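Local coordinates for protein CRISPR pre-crRNA endoribonuclease Cas5d (Mannheimia succiniciproducens, PDB 3KG4) that cleaves precursor CRISPR RNA without needing a metal cofactor, as an RNA-binding endoribonuclease of the Cas5 family in subtype I-C antiviral defence, at residues 5-11 and 116-122; 26-32 and 107-111; 141-146 and 166-170. Residue numbers count along the deposited sequence, not the author numbering.

Interactions 1 and 3 belong to one ferredoxin-like unit and meet at strand 7-13: interaction 1 pairs it with strand 114-124 on one flank, while R8 and H10 probably hydrogen-bond to I168 and A166 of interaction 3 on the other. Interaction 1 is mostly buried and rests on regular backbone bonding; interaction 3 is helix-on-strand packing round L167, with a long salt bridge beside it. Interactions 2 and 3 are both partly buried. Interaction 2 lies on the opposite side of the chain's centre, in a separate small mixed sheet, where two backbone bonds and one leucine join the segments. It touches interaction 1 through Y116, whose OH packs against L111 and V32, but stays about 17 Å from interaction 3 between nearest atoms.

Interaction 1 of 3, residues 5-11 and 116-122; sequences NRIRLHI and YVIEAHA
Two extended segments run antiparallel, their strand axes 4.6 Å apart at 161°. Y116 and I11 share two hydrogen bonds (Y116 N to I11 O 2.8 Å, I11 N to Y116 O 2.9 Å). Beta-branched V117, suited to extended backbone, faces H10 in a non-hydrogen-bonded pair. I118 again makes two hydrogen bonds, I118 N to L9 O 2.9 Å and L9 N to I118 O 3.0 Å. E119 (chi1 t) and R8 (m, then t, t) form a non-hydrogen-bonded pair (CA to CA 4.6 Å), R8 NE making a salt bridge to E119 OE1 at 2.9 Å; a water links R8 NH2 (3.1 Å) to E119 OE2 (2.6 Å), and Y59 hydrogen-bonds to OE1. A120, small where helix 35-45 packs, closes the regular pairing (I7 N to A120 O 2.8 Å, A120 N to I7 O 3.0 Å). H121 ND1 hydrogen-bonds to D56. At A122 the side-chain carboxamide of N5 (chi1 t) substitutes for backbone: A122 N to N5 OD1 and N5 ND2 to A122 O, both 2.8 Å. These are central strands β1 and β3 of a ferredoxin-like fold. Together they imply one apolar face against the helices and one where V117 flanks a part-buried salt bridge.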
loop_
_atom_site.group_PDB
_atom_site.type_symbol
_atom_site.label_atom_id
_atom_site.label_comp_id
_atom_site.label_asym_id
_atom_site.label_seq_id
_atom_site.Cartn_x
_atom_site.Cartn_y
_atom_site.Cartn_z
ATOM N N ASN A 5 -18.137 -0.805 2.275
ATOM C CA ASN A 5 -16.875 -0.779 3.015
ATOM C C ASN A 5 -15.708 -1.303 2.151
ATOM O O ASN A 5 -15.224 -2.406 2.348
ATOM C CB ASN A 5 -17.010 -1.606 4.292
ATOM C CG ASN A 5 -15.772 -1.527 5.189
ATOM O OD1 ASN A 5 -14.890 -0.659 5.011
ATOM N ND2 ASN A 5 -15.688 -2.446 6.129
ATOM N N ARG A 6 -15.295 -0.512 1.179
ATOM C CA ARG A 6 -14.179 -0.858 0.331
ATOM C C ARG A 6 -13.674 0.390 -0.357
ATOM O O ARG A 6 -14.459 1.156 -0.920
ATOM C CB ARG A 6 -14.598 -1.865 -0.737
ATOM C CG ARG A 6 -13.421 -2.365 -1.589
ATOM C CD ARG A 6 -13.841 -3.383 -2.633
ATOM N NE ARG A 6 -14.336 -2.745 -3.859
ATOM C CZ ARG A 6 -14.780 -3.411 -4.926
ATOM N NH1 ARG A 6 -14.812 -4.737 -4.942
ATOM N NH2 ARG A 6 -15.206 -2.752 -5.983
ATOM N N ILE A 7 -12.361 0.593 -0.336
ATOM C CA ILE A 7 -11.756 1.643 -1.133
ATOM C C ILE A 7 -10.708 1.077 -2.077
ATOM O O ILE A 7 -10.115 0.031 -1.801
ATOM C CB ILE A 7 -11.121 2.747 -0.244
ATOM C CG1 ILE A 7 -9.909 2.247 0.510
ATOM C CG2 ILE A 7 -12.153 3.293 0.750
ATOM C CD1 ILE A 7 -8.619 2.098 -0.334
ATOM N N ARG A 8 -10.510 1.789 -3.177
ATOM C CA ARG A 8 -9.416 1.583 -4.102
ATOM C C ARG A 8 -8.704 2.912 -4.334
ATOM O O ARG A 8 -9.334 3.947 -4.683
ATOM C CB ARG A 8 -9.918 1.042 -5.440
ATOM C CG ARG A 8 -10.422 -0.374 -5.368
ATOM C CD ARG A 8 -11.103 -0.754 -6.647
ATOM N NE ARG A 8 -11.331 -2.184 -6.718
ATOM C CZ ARG A 8 -11.987 -2.783 -7.708
ATOM N NH1 ARG A 8 -12.506 -2.069 -8.713
ATOM N NH2 ARG A 8 -12.116 -4.099 -7.693
ATOM N N LEU A 9 -7.394 2.880 -4.134
ATOM C CA LEU A 9 -6.532 4.048 -4.281
ATOM C C LEU A 9 -5.423 3.711 -5.273
ATOM O O LEU A 9 -4.659 2.747 -5.101
ATOM C CB LEU A 9 -5.951 4.493 -2.914
ATOM C CG LEU A 9 -5.181 5.830 -2.896
ATOM C CD1 LEU A 9 -6.143 7.051 -3.005
ATOM C CD2 LEU A 9 -4.281 5.931 -1.648
ATOM N N HIS A 10 -5.352 4.503 -6.326
ATOM C CA HIS A 10 -4.280 4.460 -7.297
ATOM C C HIS A 10 -3.116 5.277 -6.754
ATOM O O HIS A 10 -3.296 6.434 -6.315
ATOM C CB HIS A 10 -4.789 5.040 -8.627
ATOM C CG HIS A 10 -3.799 4.966 -9.755
ATOM N ND1 HIS A 10 -3.806 5.850 -10.805
ATOM C CD2 HIS A 10 -2.746 4.136 -9.970
ATOM C CE1 HIS A 10 -2.833 5.544 -11.649
ATOM N NE2 HIS A 10 -2.182 4.494 -11.172
ATOM N N ILE A 11 -1.937 4.667 -6.671
ATOM C CA ILE A 11 -0.730 5.374 -6.210
ATOM C C ILE A 11 0.406 5.171 -7.188
ATOM O O ILE A 11 0.505 4.125 -7.819
ATOM C CB ILE A 11 -0.317 4.946 -4.758
ATOM C CG1 ILE A 11 0.076 3.450 -4.704
ATOM C CG2 ILE A 11 -1.439 5.286 -3.788
ATOM C CD1 ILE A 11 0.601 2.954 -3.311
ATOM N N TYR A 116 0.671 1.349 -8.206
ATOM C CA TYR A 116 -0.147 0.304 -7.643
ATOM C C TYR A 116 -1.602 0.736 -7.526
ATOM O O TYR A 116 -1.894 1.929 -7.519
ATOM C CB TYR A 116 0.333 -0.098 -6.252
ATOM C CG TYR A 116 1.842 -0.313 -6.149
ATOM C CD1 TYR A 116 2.421 -1.535 -6.503
ATOM C CD2 TYR A 116 2.683 0.698 -5.712
ATOM C CE1 TYR A 116 3.767 -1.709 -6.437
ATOM C CE2 TYR A 116 4.069 0.500 -5.645
ATOM C CZ TYR A 116 4.589 -0.709 -5.984
ATOM O OH TYR A 116 5.955 -0.926 -5.947
ATOM N N VAL A 117 -2.471 -0.245 -7.354
ATOM C CA VAL A 117 -3.773 -0.014 -6.726
ATOM C C VAL A 117 -3.793 -0.749 -5.413
ATOM O O VAL A 117 -3.427 -1.952 -5.328
ATOM C CB VAL A 117 -4.976 -0.485 -7.600
ATOM C CG1 VAL A 117 -6.296 -0.166 -6.898
ATOM C CG2 VAL A 117 -4.908 0.227 -8.917
ATOM N N ILE A 118 -4.225 -0.027 -4.384
ATOM C CA ILE A 118 -4.444 -0.570 -3.051
ATOM C C ILE A 118 -5.928 -0.725 -2.830
ATOM O O ILE A 118 -6.695 0.261 -2.953
ATOM C CB ILE A 118 -3.929 0.397 -1.989
ATOM C CG1 ILE A 118 -2.452 0.715 -2.234
ATOM C CG2 ILE A 118 -4.225 -0.147 -0.591
ATOM C CD1 ILE A 118 -1.568 -0.524 -2.437
ATOM N N GLU A 119 -6.336 -1.954 -2.535
ATOM C CA GLU A 119 -7.717 -2.251 -2.250
ATOM C C GLU A 119 -7.804 -2.626 -0.784
ATOM O O GLU A 119 -7.073 -3.500 -0.346
ATOM C CB GLU A 119 -8.195 -3.398 -3.133
ATOM C CG GLU A 119 -9.656 -3.651 -3.049
ATOM C CD GLU A 119 -10.106 -4.645 -4.164
ATOM O OE1 GLU A 119 -9.944 -4.344 -5.358
ATOM O OE2 GLU A 119 -10.631 -5.716 -3.808
ATOM N N ALA A 120 -8.700 -1.975 -0.049
ATOM C CA ALA A 120 -8.745 -2.032 1.402
ATOM C C ALA A 120 -10.158 -1.826 1.925
ATOM O O ALA A 120 -11.034 -1.283 1.205
ATOM C CB ALA A 120 -7.790 -0.907 2.022
ATOM N N HIS A 121 -10.364 -2.210 3.173
ATOM C CA HIS A 121 -11.579 -1.856 3.883
ATOM C C HIS A 121 -11.233 -1.402 5.308
ATOM O O HIS A 121 -10.078 -1.554 5.779
ATOM C CB HIS A 121 -12.556 -3.050 3.886
ATOM C CG HIS A 121 -12.084 -4.224 4.675
ATOM N ND1 HIS A 121 -11.240 -5.191 4.166
ATOM C CD2 HIS A 121 -12.345 -4.588 5.944
ATOM C CE1 HIS A 121 -10.999 -6.093 5.102
ATOM N NE2 HIS A 121 -11.646 -5.734 6.196
ATOM N N ALA A 122 -12.222 -0.837 5.993
ATOM C CA ALA A 122 -12.059 -0.385 7.381
ATOM C C ALA A 122 -12.661 -1.393 8.368
ATOM O O ALA A 122 -13.663 -2.031 8.068
ATOM C CB ALA A 122 -12.716 1.024 7.560
HETATM O O HOH W 1 -11.849 -6.587 -5.909
#

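Interaction 2 of 3, residues 26-32 and 107-111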
loop_
_atom_site.group_PDB
_atom_site.type_symbol
_atom_site.label_atom_id
_atom_site.label_comp_id
_atom_site.label_asym_id
_atom_site.label_seq_id
_atom_site.Cartn_x
_atom_site.Cartn_y
_atom_site.Cartn_z
ATOM N N GLU A 26 23.192 -2.345 3.539
ATOM C CA GLU A 26 22.686 -1.236 2.769
ATOM C C GLU A 26 21.172 -1.454 2.626
ATOM O O GLU A 26 20.675 -2.569 2.752
ATOM C CB GLU A 26 23.416 -1.106 1.397
ATOM C CG GLU A 26 22.738 -1.737 0.209
ATOM C CD GLU A 26 23.661 -2.021 -0.988
ATOM O OE1 GLU A 26 24.370 -1.094 -1.491
ATOM O OE2 GLU A 26 23.640 -3.203 -1.401
ATOM N N ARG A 27 20.477 -0.364 2.389
ATOM C CA ARG A 27 19.035 -0.368 2.252
ATOM C C ARG A 27 18.692 -0.922 0.859
ATOM O O ARG A 27 19.183 -0.431 -0.148
ATOM C CB ARG A 27 18.559 1.048 2.399
ATOM C CG ARG A 27 17.100 1.282 2.363
ATOM C CD ARG A 27 16.752 2.715 2.906
ATOM N NE ARG A 27 16.940 2.837 4.360
ATOM C CZ ARG A 27 16.505 3.858 5.110
ATOM N NH1 ARG A 27 15.841 4.893 4.583
ATOM N NH2 ARG A 27 16.740 3.854 6.413
ATOM N N VAL A 28 17.867 -1.950 0.843
ATOM C CA VAL A 28 17.393 -2.595 -0.389
ATOM C C VAL A 28 15.873 -2.781 -0.301
ATOM O O VAL A 28 15.382 -3.285 0.689
ATOM C CB VAL A 28 18.012 -3.996 -0.582
ATOM C CG1 VAL A 28 17.500 -4.642 -1.879
ATOM C CG2 VAL A 28 19.574 -3.913 -0.597
ATOM N N SER A 29 15.165 -2.321 -1.325
ATOM C CA SER A 29 13.685 -2.388 -1.344
ATOM C C SER A 29 13.205 -3.807 -1.678
ATOM O O SER A 29 13.825 -4.575 -2.436
ATOM C CB SER A 29 13.114 -1.412 -2.384
ATOM O OG SER A 29 11.661 -1.419 -2.448
ATOM N N TYR A 30 12.066 -4.133 -1.104
ATOM C CA TYR A 30 11.266 -5.212 -1.580
ATOM C C TYR A 30 10.857 -4.922 -3.021
ATOM O O TYR A 30 10.984 -3.784 -3.506
ATOM C CB TYR A 30 10.045 -5.319 -0.746
ATOM C CG TYR A 30 10.161 -6.023 0.564
ATOM C CD1 TYR A 30 10.489 -7.382 0.626
ATOM C CD2 TYR A 30 9.828 -5.382 1.731
ATOM C CE1 TYR A 30 10.528 -8.056 1.842
ATOM C CE2 TYR A 30 9.867 -6.045 2.956
ATOM C CZ TYR A 30 10.219 -7.386 2.988
ATOM O OH TYR A 30 10.246 -8.078 4.174
ATOM N N ASP A 31 10.389 -5.958 -3.707
ATOM C CA ASP A 31 9.986 -5.848 -5.106
ATOM C C ASP A 31 8.719 -5.054 -5.322
ATOM O O ASP A 31 8.528 -4.525 -6.420
ATOM C CB ASP A 31 9.762 -7.253 -5.735
ATOM C CG ASP A 31 11.011 -8.052 -5.859
ATOM O OD1 ASP A 31 12.068 -7.626 -5.352
ATOM O OD2 ASP A 31 10.959 -9.122 -6.538
ATOM N N VAL A 32 7.882 -4.972 -4.298
ATOM C CA VAL A 32 6.596 -4.277 -4.357
ATOM C C VAL A 32 6.309 -3.678 -2.975
ATOM O O VAL A 32 6.945 -4.008 -1.962
ATOM C CB VAL A 32 5.428 -5.254 -4.697
ATOM C CG1 VAL A 32 5.687 -6.014 -6.077
ATOM C CG2 VAL A 32 5.253 -6.299 -3.588
ATOM N N ALA A 107 24.499 4.630 -0.212
ATOM C CA ALA A 107 23.541 4.332 -1.298
ATOM C C ALA A 107 22.434 3.333 -0.875
ATOM O O ALA A 107 22.580 2.569 0.080
ATOM C CB ALA A 107 24.289 3.816 -2.546
ATOM N N ALA A 108 21.339 3.357 -1.611
ATOM C CA ALA A 108 20.235 2.415 -1.423
ATOM C C ALA A 108 19.796 1.917 -2.779
ATOM O O ALA A 108 19.908 2.636 -3.781
ATOM C CB ALA A 108 19.057 3.099 -0.744
ATOM N N THR A 109 19.283 0.690 -2.805
ATOM C CA THR A 109 18.731 0.133 -4.034
ATOM C C THR A 109 17.205 0.233 -3.950
ATOM O O THR A 109 16.585 -0.401 -3.131
ATOM C CB THR A 109 19.233 -1.283 -4.288
ATOM O OG1 THR A 109 20.669 -1.222 -4.388
ATOM C CG2 THR A 109 18.661 -1.811 -5.607
ATOM N N VAL A 110 16.633 1.043 -4.829
ATOM C CA VAL A 110 15.239 1.426 -4.748
ATOM C C VAL A 110 14.504 1.040 -6.027
ATOM O O VAL A 110 15.127 0.799 -7.086
ATOM C CB VAL A 110 15.123 2.939 -4.511
ATOM C CG1 VAL A 110 15.974 3.349 -3.263
ATOM C CG2 VAL A 110 15.524 3.723 -5.751
ATOM N N LEU A 111 13.192 0.918 -5.905
ATOM C CA LEU A 111 12.353 0.708 -7.070
ATOM C C LEU A 111 12.286 1.971 -7.853
ATOM O O LEU A 111 12.302 3.083 -7.291
ATOM C CB LEU A 111 10.950 0.274 -6.647
ATOM C CG LEU A 111 10.853 -1.133 -6.053
ATOM C CD1 LEU A 111 9.527 -1.280 -5.287
ATOM C CD2 LEU A 111 10.999 -2.259 -7.135
#
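L111 loses the most surface to the other segment, though it makes no polar bond there. Its side chain (chi1 m, chi2 t) lies along the backbone of the segment 29-32: CD1 comes to 3.4 Å from Y30 O and 3.6 Å from S29 OG, and CD2 to 3.4 Å from D31 O. A long, branched, apolar residue suits this place because it fills the space beside the backbone of residues 29-31, and F66 of strand 66-70 flanks it.

T109, next in buried area, supplies the backbone bonds. Its N donates to R27 O (2.9 Å) and its O accepts from S29 N (3.0 Å), so one residue bridges the two neighbours of V28, the pattern of a parallel pair; V28 and T109 stand with CA atoms 4.7 Å apart and side chains on the same face. Both are beta-branched and fit an extended backbone. Strand 27-28 is short and weakly bonded, and belongs to a small mixed sheet, separate from the ferredoxin-like one; in the small sheet strand 107-112 also pairs antiparallel with strands 66-70 and 15-16.

S29 is third in buried area. Its CB points toward the other segment, yet OG donates to Y30 O at 2.7 Å and also hydrogen-bonds to the backbone N of F18, a double role that a small hydroxyl can fill in a buried spot. The CA-to-CB bonds of Y30 and D31 point away from 107-111, and their partners lie on strand 186-195: Y30 OH hydrogen-bonds to L192 N, and the carboxylate of D31 forms a salt bridge with R186.

Interaction 3 of 3, residues 141-146 and 166-170; sequences FKRRAL and ALIDD
The last turns of a helix lie against an edge strand. Residues 141-146 are helical, with A145 N bonded to F141 O (2.9 Å) and L146 N to K142 O (2.8 Å); A166 and L167 are extended, and by D169 the chain is loop. The CA atoms of A145 and L167 lie 5.7 Å apart, the nearest such pair. L167 (chi1 t, chi2 p) points toward the helix beside A145, whose methyl allows this closeness: CB to CB is 4.0 Å. Its CD1 meets the ring edge of F141 (chi1 t) at CE2, 3.7 Å away. Its CD2 touches K142 CB at 3.7 Å and L146 CG, with L146 in the m, t rotamer, at 3.9 Å. K142 starts m, t, then bends through chi3 p, bringing NZ to D169 OD1 in a long salt bridge of 3.6 Å between two partly exposed side chains. OD1 also accepts from D170 N at 2.9 Å. Packing of this post-β3 helix on the sheet beside β4 is consistent with the ferredoxin-like fold. F141 also packs on I7, on L42 and I45 of helix 35-45 and edge-to-face on W53, while A166 and I168 hydrogen-bond by backbone to H10 and R8 of strand 7-13.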
loop_
_atom_site.group_PDB
_atom_site.type_symbol
_atom_site.label_atom_id
_atom_site.label_comp_id
_atom_site.label_asym_id
_atom_site.label_seq_id
_atom_site.Cartn_x
_atom_site.Cartn_y
_atom_site.Cartn_z
ATOM N N PHE A 141 -12.640 9.348 3.892
ATOM C CA PHE A 141 -11.431 8.954 3.153
ATOM C C PHE A 141 -11.588 9.329 1.696
ATOM O O PHE A 141 -10.711 9.932 1.094
ATOM C CB PHE A 141 -11.132 7.448 3.264
ATOM C CG PHE A 141 -10.001 7.016 2.361
ATOM C CD1 PHE A 141 -8.680 7.021 2.831
ATOM C CD2 PHE A 141 -10.236 6.684 1.037
ATOM C CE1 PHE A 141 -7.637 6.679 2.008
ATOM C CE2 PHE A 141 -9.198 6.314 0.196
ATOM C CZ PHE A 141 -7.890 6.352 0.673
ATOM N N LYS A 142 -12.719 8.962 1.105
ATOM C CA LYS A 142 -12.892 9.185 -0.319
ATOM C C LYS A 142 -12.907 10.682 -0.612
ATOM O O LYS A 142 -12.308 11.138 -1.586
ATOM C CB LYS A 142 -14.182 8.509 -0.823
ATOM C CG LYS A 142 -14.198 7.009 -0.637
ATOM C CD LYS A 142 -15.608 6.449 -0.723
ATOM C CE LYS A 142 -15.961 6.083 -2.130
ATOM N NZ LYS A 142 -15.602 4.664 -2.396
ATOM N N ARG A 143 -13.561 11.454 0.254
ATOM C CA ARG A 143 -13.727 12.884 0.003
ATOM C C ARG A 143 -12.345 13.531 -0.014
ATOM O O ARG A 143 -11.969 14.166 -0.994
ATOM C CB ARG A 143 -14.604 13.507 1.074
ATOM C CG ARG A 143 -15.253 14.806 0.669
ATOM C CD ARG A 143 -16.489 15.078 1.540
ATOM N NE ARG A 143 -16.225 14.870 2.970
ATOM C CZ ARG A 143 -16.864 14.011 3.776
ATOM N NH1 ARG A 143 -16.506 13.942 5.053
ATOM N NH2 ARG A 143 -17.849 13.220 3.343
ATOM N N ARG A 144 -11.585 13.320 1.063
ATOM C CA ARG A 144 -10.172 13.746 1.128
ATOM C C ARG A 144 -9.334 13.289 -0.050
ATOM O O ARG A 144 -8.539 14.069 -0.581
ATOM C CB ARG A 144 -9.496 13.214 2.372
ATOM C CG ARG A 144 -10.043 13.708 3.688
ATOM C CD ARG A 144 -8.880 14.168 4.545
ATOM N NE ARG A 144 -9.053 13.931 5.970
ATOM C CZ ARG A 144 -8.216 14.402 6.895
ATOM N NH1 ARG A 144 -8.428 14.154 8.188
ATOM N NH2 ARG A 144 -7.157 15.130 6.534
ATOM N N ALA A 145 -9.482 12.023 -0.446
ATOM C CA ALA A 145 -8.689 11.499 -1.548
ATOM C C ALA A 145 -9.047 12.160 -2.877
ATOM O O ALA A 145 -8.161 12.420 -3.684
ATOM C CB ALA A 145 -8.808 9.956 -1.641
ATOM N N LEU A 146 -10.335 12.434 -3.113
ATOM C CA LEU A 146 -10.791 13.013 -4.395
ATOM C C LEU A 146 -10.215 14.393 -4.706
ATOM O O LEU A 146 -10.054 14.762 -5.878
ATOM C CB LEU A 146 -12.309 13.140 -4.423
ATOM C CG LEU A 146 -13.085 11.890 -4.798
ATOM C CD1 LEU A 146 -14.595 12.139 -4.544
ATOM C CD2 LEU A 146 -12.775 11.509 -6.256
ATOM N N ALA A 166 -4.683 8.927 -6.410
ATOM C CA ALA A 166 -5.982 9.285 -6.992
ATOM C C ALA A 166 -6.971 8.194 -6.565
ATOM O O ALA A 166 -6.649 6.980 -6.624
ATOM C CB ALA A 166 -5.867 9.382 -8.502
ATOM N N LEU A 167 -8.123 8.602 -6.043
ATOM C CA LEU A 167 -9.144 7.637 -5.691
ATOM C C LEU A 167 -9.589 6.925 -6.963
ATOM O O LEU A 167 -9.619 7.513 -8.047
ATOM C CB LEU A 167 -10.328 8.293 -4.989
ATOM C CG LEU A 167 -11.367 7.344 -4.389
ATOM C CD1 LEU A 167 -10.892 6.717 -3.065
ATOM C CD2 LEU A 167 -12.696 8.068 -4.164
ATOM N N ILE A 168 -9.879 5.641 -6.843
ATOM C CA ILE A 168 -10.544 4.927 -7.919
ATOM C C ILE A 168 -11.939 4.723 -7.334
ATOM O O ILE A 168 -12.150 3.821 -6.546
ATOM C CB ILE A 168 -9.869 3.585 -8.249
ATOM C CG1 ILE A 168 -8.443 3.794 -8.767
ATOM C CG2 ILE A 168 -10.733 2.740 -9.246
ATOM C CD1 ILE A 168 -8.297 3.660 -10.258
ATOM N N ASP A 169 -12.859 5.626 -7.666
ATOM C CA ASP A 169 -14.230 5.571 -7.113
ATOM C C ASP A 169 -14.962 4.465 -7.853
ATOM O O ASP A 169 -14.411 3.863 -8.779
ATOM C CB ASP A 169 -14.938 6.921 -7.304
ATOM C CG ASP A 169 -15.931 7.235 -6.231
ATOM O OD1 ASP A 169 -16.405 6.340 -5.489
ATOM O OD2 ASP A 169 -16.249 8.436 -6.144
ATOM N N ASP A 170 -16.202 4.205 -7.459
ATOM C CA ASP A 170 -16.852 2.971 -7.879
ATOM C C ASP A 170 -17.071 2.844 -9.375
ATOM O O ASP A 170 -17.007 1.755 -9.926
ATOM C CB ASP A 170 -18.160 2.735 -7.158
ATOM C CG ASP A 170 -18.466 1.248 -7.046
ATOM O OD1 ASP A 170 -17.901 0.473 -7.850
ATOM O OD2 ASP A 170 -19.225 0.832 -6.135
#